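Local coordinates for protein OXA-46 oxacillinase (Pseudomonas aeruginosa, PDB 3IF6) that probably hydrolyses the beta-lactam ring of penicillin-type antibiotics through an acyl-enzyme formed on a serine, as a class D beta-lactamase, at residues B[221-226]-B[230-235]; B[47-52]-B[178-183]. All blocks are in the same frame, centred on the assembly; numbering follows the deposited sequence.

In the fold
Both contacts sit on the same side of the protein's centre, their own centres about 9 Å apart, and both reach the large mixed sheet of the serine beta-lactamase fold. Contact 1 is the hairpin of strands 217-226 and 229-238. Strand 42-48, whose end begins contact 2, lies antiparallel to 229-238 on its other side, where probable backbone hydrogen bonds pair E49 N with P230 O and F232 N with A47 O. Contact 2 comes first along the chain and closes before contact 1 opens; it ties the loop just after that strand to the residue that follows helix 168-179. Y179 bridges the two, its ring meeting W223 and F232 edge-to-face, so helix and hairpin pack together.

Contact 1 (B[221-226]-B[230-235]); sequences VGWIEW and PVFFAL
The indole of W223 lies beside the phenyl ring of F232, the two side chains leaving their strands in the same direction. F232 CE2 comes 3.6 Å from W223 CE3, the two rings meeting obliquely with planes at 49°, neither a stack nor an edge-to-face pair. W223 adopts chi1 70°, which sets CG between its own backbone N and carbonyl carbon and swings the indole alongside F232. CD1, at the other end of the indole, reaches P230 CB. E225 OE2 accepts from W223 NE1 at 3.1 Å with its anti lone pair, the one away from OE1, in a bond that is nearly straight and in the indole plane. This bond helps fix the rotation of the indole, and a salt bridge from R208 to the same OE2 holds the acceptor in turn. Y179 of helix 168-179 meets both aromatic rings edge-to-face.

The two strands form an antiparallel beta hairpin inside the main sheet of the beta-lactamase fold. G222 with F233 and I224 with V231 are its hydrogen-bonded pairs, each closed by two backbone bonds; the F233 N to G222 O bond is 2.8 Å long. On the sheet face opposite W223, F233, its CG between its backbone N and carbonyl carbon, folds its ring back across the neighbouring strand. G222 has no side chain, so its backbone can lie directly against that ring: G222 CA is 4.2 Å from the F233 centroid and 17° off the normal, a CH-pi contact, while F233 CE2 comes 3.4 Å from W223 N. Farther along that face, I224 CG2 packs against V231 CB, and helix 247-259 covers V231 and F233 through L257.

Contact 2 (B[47-52]-B[178-183]); sequences ADERQA and LYRNQL
E49 brings its carboxylate to the edge of the R180 guanidinium, one face of which is met by the ring edge of Y179, with Y179 CD2 3.5 Å from the guanidinium plane and toward its rim. E49 and R180 join the loop after strand 42-48 to the Schellman motif that ends helix 168-179, in which N181, with positive phi, is the C-prime residue and its N bonds to L178 O. The nearest alpha carbons here, of E49 and Y179, are 11.9 Å apart, so the two long side chains make the connection. E49 is extended beyond CG (chi2 175°), whereas R180 bends at chi2 and chi3 to bring NH2 round to the carboxylate. The other oxygen, E49 OE2, pairs with R176 one turn earlier in the helix; the two arginines would probably favour the ionised carboxylate. An Asx turn, D48 OD1 accepting from R50 N, shapes the loop next to E49. Between E49 and R180 a single salt bridge spans the segments, OE1 to NH2 at 2.6 Å, with the carboxylate and guanidinium planes just 13° apart.

Contact 1 (B[221-226]-B[230-235])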
# COMPACT_ATOMS: atom_id res chain seq x y z
N VAL B 221 -12.61 9.35 -4.88
CA VAL B 221 -11.64 9.31 -6.00
C VAL B 221 -10.48 8.37 -5.71
O VAL B 221 -10.06 8.23 -4.57
CB VAL B 221 -11.06 10.73 -6.33
CG1 VAL B 221 -12.18 11.75 -6.50
CG2 VAL B 221 -10.01 11.20 -5.26
N GLY B 222 -9.95 7.74 -6.75
CA GLY B 222 -8.72 6.94 -6.63
C GLY B 222 -8.58 5.91 -7.75
O GLY B 222 -8.93 6.19 -8.91
N TRP B 223 -8.05 4.74 -7.40
CA TRP B 223 -7.98 3.61 -8.33
C TRP B 223 -7.80 2.26 -7.66
O TRP B 223 -7.39 2.17 -6.52
CB TRP B 223 -6.87 3.81 -9.38
CG TRP B 223 -5.45 3.73 -8.87
CD1 TRP B 223 -4.68 2.60 -8.78
CD2 TRP B 223 -4.63 4.82 -8.42
NE1 TRP B 223 -3.44 2.92 -8.30
CE2 TRP B 223 -3.38 4.27 -8.07
CE3 TRP B 223 -4.83 6.20 -8.29
CZ2 TRP B 223 -2.32 5.06 -7.60
CZ3 TRP B 223 -3.80 6.99 -7.83
CH2 TRP B 223 -2.54 6.42 -7.48
N ILE B 224 -8.16 1.22 -8.41
CA ILE B 224 -7.90 -0.16 -8.06
C ILE B 224 -6.91 -0.77 -9.09
O ILE B 224 -7.16 -0.76 -10.30
CB ILE B 224 -9.25 -0.95 -7.95
CG1 ILE B 224 -8.97 -2.37 -7.44
CG2 ILE B 224 -10.03 -0.93 -9.27
CD1 ILE B 224 -10.11 -3.00 -6.78
N GLU B 225 -5.75 -1.24 -8.60
CA GLU B 225 -4.75 -1.94 -9.42
C GLU B 225 -4.98 -3.46 -9.45
O GLU B 225 -5.28 -4.08 -8.43
CB GLU B 225 -3.33 -1.70 -8.91
CG GLU B 225 -3.09 -0.39 -8.19
CD GLU B 225 -1.65 -0.24 -7.76
OE1 GLU B 225 -0.97 -1.26 -7.56
OE2 GLU B 225 -1.19 0.91 -7.63
N TRP B 226 -4.83 -4.04 -10.64
CA TRP B 226 -4.87 -5.47 -10.87
C TRP B 226 -3.59 -5.81 -11.63
O TRP B 226 -2.86 -4.88 -12.02
CB TRP B 226 -6.10 -5.89 -11.68
CG TRP B 226 -7.41 -5.63 -11.06
CD1 TRP B 226 -8.15 -4.49 -11.18
CD2 TRP B 226 -8.18 -6.52 -10.25
NE1 TRP B 226 -9.32 -4.61 -10.49
CE2 TRP B 226 -9.38 -5.86 -9.92
CE3 TRP B 226 -7.99 -7.82 -9.79
CZ2 TRP B 226 -10.37 -6.44 -9.11
CZ3 TRP B 226 -8.97 -8.40 -8.98
CH2 TRP B 226 -10.14 -7.71 -8.65
N PRO B 230 -4.22 -0.38 -14.02
CA PRO B 230 -5.12 0.35 -13.13
C PRO B 230 -6.50 0.63 -13.73
O PRO B 230 -6.65 0.76 -14.97
CB PRO B 230 -4.38 1.66 -12.88
CG PRO B 230 -3.58 1.86 -14.14
CD PRO B 230 -3.34 0.52 -14.78
N VAL B 231 -7.50 0.71 -12.85
CA VAL B 231 -8.78 1.34 -13.15
C VAL B 231 -8.91 2.58 -12.26
O VAL B 231 -9.12 2.47 -11.06
CB VAL B 231 -9.96 0.34 -12.96
CG1 VAL B 231 -11.27 0.95 -13.40
CG2 VAL B 231 -9.71 -0.90 -13.77
N PHE B 232 -8.71 3.76 -12.82
CA PHE B 232 -8.96 5.02 -12.10
C PHE B 232 -10.46 5.25 -11.97
O PHE B 232 -11.24 4.69 -12.76
CB PHE B 232 -8.24 6.19 -12.76
CG PHE B 232 -6.74 6.00 -12.83
CD1 PHE B 232 -6.16 5.25 -13.86
CD2 PHE B 232 -5.90 6.54 -11.84
CE1 PHE B 232 -4.77 5.06 -13.92
CE2 PHE B 232 -4.54 6.36 -11.90
CZ PHE B 232 -3.97 5.61 -12.95
N PHE B 233 -10.86 6.02 -10.95
CA PHE B 233 -12.27 6.44 -10.75
C PHE B 233 -12.32 7.79 -10.06
O PHE B 233 -11.40 8.17 -9.37
CB PHE B 233 -13.14 5.39 -10.02
CG PHE B 233 -12.65 5.03 -8.64
CD1 PHE B 233 -13.09 5.74 -7.53
CD2 PHE B 233 -11.73 3.96 -8.45
CE1 PHE B 233 -12.63 5.40 -6.23
CE2 PHE B 233 -11.26 3.62 -7.17
CZ PHE B 233 -11.71 4.35 -6.06
N ALA B 234 -13.38 8.53 -10.34
CA ALA B 234 -13.63 9.81 -9.75
C ALA B 234 -15.13 10.03 -9.89
O ALA B 234 -15.65 10.25 -10.99
CB ALA B 234 -12.87 10.87 -10.45
N LEU B 235 -15.81 9.93 -8.75
CA LEU B 235 -17.24 10.10 -8.61
C LEU B 235 -17.47 11.34 -7.76
O LEU B 235 -16.68 11.61 -6.86
CB LEU B 235 -17.91 8.85 -7.99
CG LEU B 235 -19.31 9.00 -7.32
CD1 LEU B 235 -20.23 7.80 -7.50
CD2 LEU B 235 -19.25 9.42 -5.84

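Contact 2 (B[47-52]-B[178-183])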
# COMPACT_ATOMS: atom_id res chain seq x y z
N ALA B 47 -11.51 5.75 -15.86
CA ALA B 47 -10.41 5.45 -16.77
C ALA B 47 -9.87 4.03 -16.58
O ALA B 47 -8.93 3.83 -15.82
CB ALA B 47 -9.30 6.47 -16.60
N ASP B 48 -10.39 3.08 -17.33
CA ASP B 48 -9.94 1.71 -17.24
C ASP B 48 -8.79 1.43 -18.18
O ASP B 48 -8.90 1.54 -19.37
CB ASP B 48 -11.10 0.76 -17.52
CG ASP B 48 -10.66 -0.62 -17.57
OD1 ASP B 48 -9.46 -0.81 -17.68
OD2 ASP B 48 -11.48 -1.52 -17.47
N GLU B 49 -7.64 1.11 -17.61
CA GLU B 49 -6.43 0.94 -18.38
C GLU B 49 -5.72 -0.41 -18.42
O GLU B 49 -4.59 -0.50 -18.84
CB GLU B 49 -5.49 2.11 -18.10
CG GLU B 49 -6.14 3.41 -18.41
CD GLU B 49 -5.31 4.61 -18.05
OE1 GLU B 49 -4.17 4.45 -17.59
OE2 GLU B 49 -5.80 5.72 -18.23
N ARG B 50 -6.39 -1.46 -17.97
CA ARG B 50 -5.80 -2.79 -17.96
C ARG B 50 -5.47 -3.34 -19.35
O ARG B 50 -4.40 -3.86 -19.60
CB ARG B 50 -6.73 -3.74 -17.25
CG ARG B 50 -7.17 -3.31 -15.91
CD ARG B 50 -8.27 -4.18 -15.42
NE ARG B 50 -9.56 -3.60 -15.71
CZ ARG B 50 -10.72 -4.15 -15.44
NH1 ARG B 50 -10.81 -5.32 -14.85
NH2 ARG B 50 -11.79 -3.52 -15.75
N GLN B 51 -6.39 -3.20 -20.27
CA GLN B 51 -6.16 -3.58 -21.67
C GLN B 51 -5.21 -2.60 -22.41
O GLN B 51 -5.04 -1.43 -22.01
CB GLN B 51 -7.51 -3.73 -22.41
CG GLN B 51 -8.60 -4.51 -21.61
CD GLN B 51 -9.32 -3.66 -20.52
OE1 GLN B 51 -9.13 -2.43 -20.42
NE2 GLN B 51 -10.17 -4.31 -19.72
N ALA B 52 -4.58 -3.09 -23.49
CA ALA B 52 -3.68 -2.27 -24.34
C ALA B 52 -4.31 -0.92 -24.74
O ALA B 52 -3.64 0.12 -24.76
CB ALA B 52 -3.24 -3.07 -25.58
N LEU B 178 0.20 10.71 -10.74
CA LEU B 178 0.68 10.21 -9.45
C LEU B 178 1.05 8.73 -9.53
O LEU B 178 2.16 8.35 -9.13
CB LEU B 178 -0.37 10.44 -8.35
CG LEU B 178 -0.09 9.94 -6.93
CD1 LEU B 178 1.28 10.40 -6.37
CD2 LEU B 178 -1.20 10.32 -5.98
N TYR B 179 0.14 7.93 -10.05
CA TYR B 179 0.38 6.54 -10.35
C TYR B 179 1.66 6.25 -11.16
O TYR B 179 2.34 5.25 -10.90
CB TYR B 179 -0.81 6.00 -11.13
CG TYR B 179 -0.68 4.56 -11.53
CD1 TYR B 179 -0.89 3.54 -10.60
CD2 TYR B 179 -0.37 4.21 -12.84
CE1 TYR B 179 -0.80 2.21 -10.96
CE2 TYR B 179 -0.26 2.87 -13.20
CZ TYR B 179 -0.48 1.88 -12.25
OH TYR B 179 -0.39 0.54 -12.60
N ARG B 180 1.96 7.09 -12.15
CA ARG B 180 3.10 6.85 -13.05
C ARG B 180 4.38 7.57 -12.60
O ARG B 180 5.37 7.61 -13.35
CB ARG B 180 2.76 7.29 -14.48
CG ARG B 180 1.89 6.34 -15.24
CD ARG B 180 1.02 7.10 -16.24
NE ARG B 180 -0.28 6.46 -16.46
CZ ARG B 180 -0.51 5.14 -16.43
NH1 ARG B 180 0.49 4.27 -16.23
NH2 ARG B 180 -1.74 4.67 -16.62
N ASN B 181 4.33 8.14 -11.39
CA ASN B 181 5.45 8.85 -10.75
C ASN B 181 5.85 10.11 -11.50
O ASN B 181 6.92 10.68 -11.25
CB ASN B 181 6.62 7.89 -10.45
CG ASN B 181 6.18 6.68 -9.64
OD1 ASN B 181 5.69 6.83 -8.51
ND2 ASN B 181 6.29 5.48 -10.23
N GLN B 182 4.93 10.56 -12.35
CA GLN B 182 5.12 11.70 -13.24
C GLN B 182 5.03 13.09 -12.59
O GLN B 182 5.35 14.08 -13.24
CB GLN B 182 4.10 11.67 -14.38
CG GLN B 182 4.14 10.43 -15.27
CD GLN B 182 3.17 10.54 -16.48
OE1 GLN B 182 2.07 11.12 -16.39
NE2 GLN B 182 3.59 9.99 -17.61
N LEU B 183 4.61 13.19 -11.33
CA LEU B 183 4.46 14.50 -10.69
C LEU B 183 5.79 15.16 -10.28
O LEU B 183 6.76 14.47 -9.98
CB LEU B 183 3.52 14.39 -9.48
CG LEU B 183 2.01 14.24 -9.72
CD1 LEU B 183 1.31 13.80 -8.43
CD2 LEU B 183 1.38 15.52 -10.30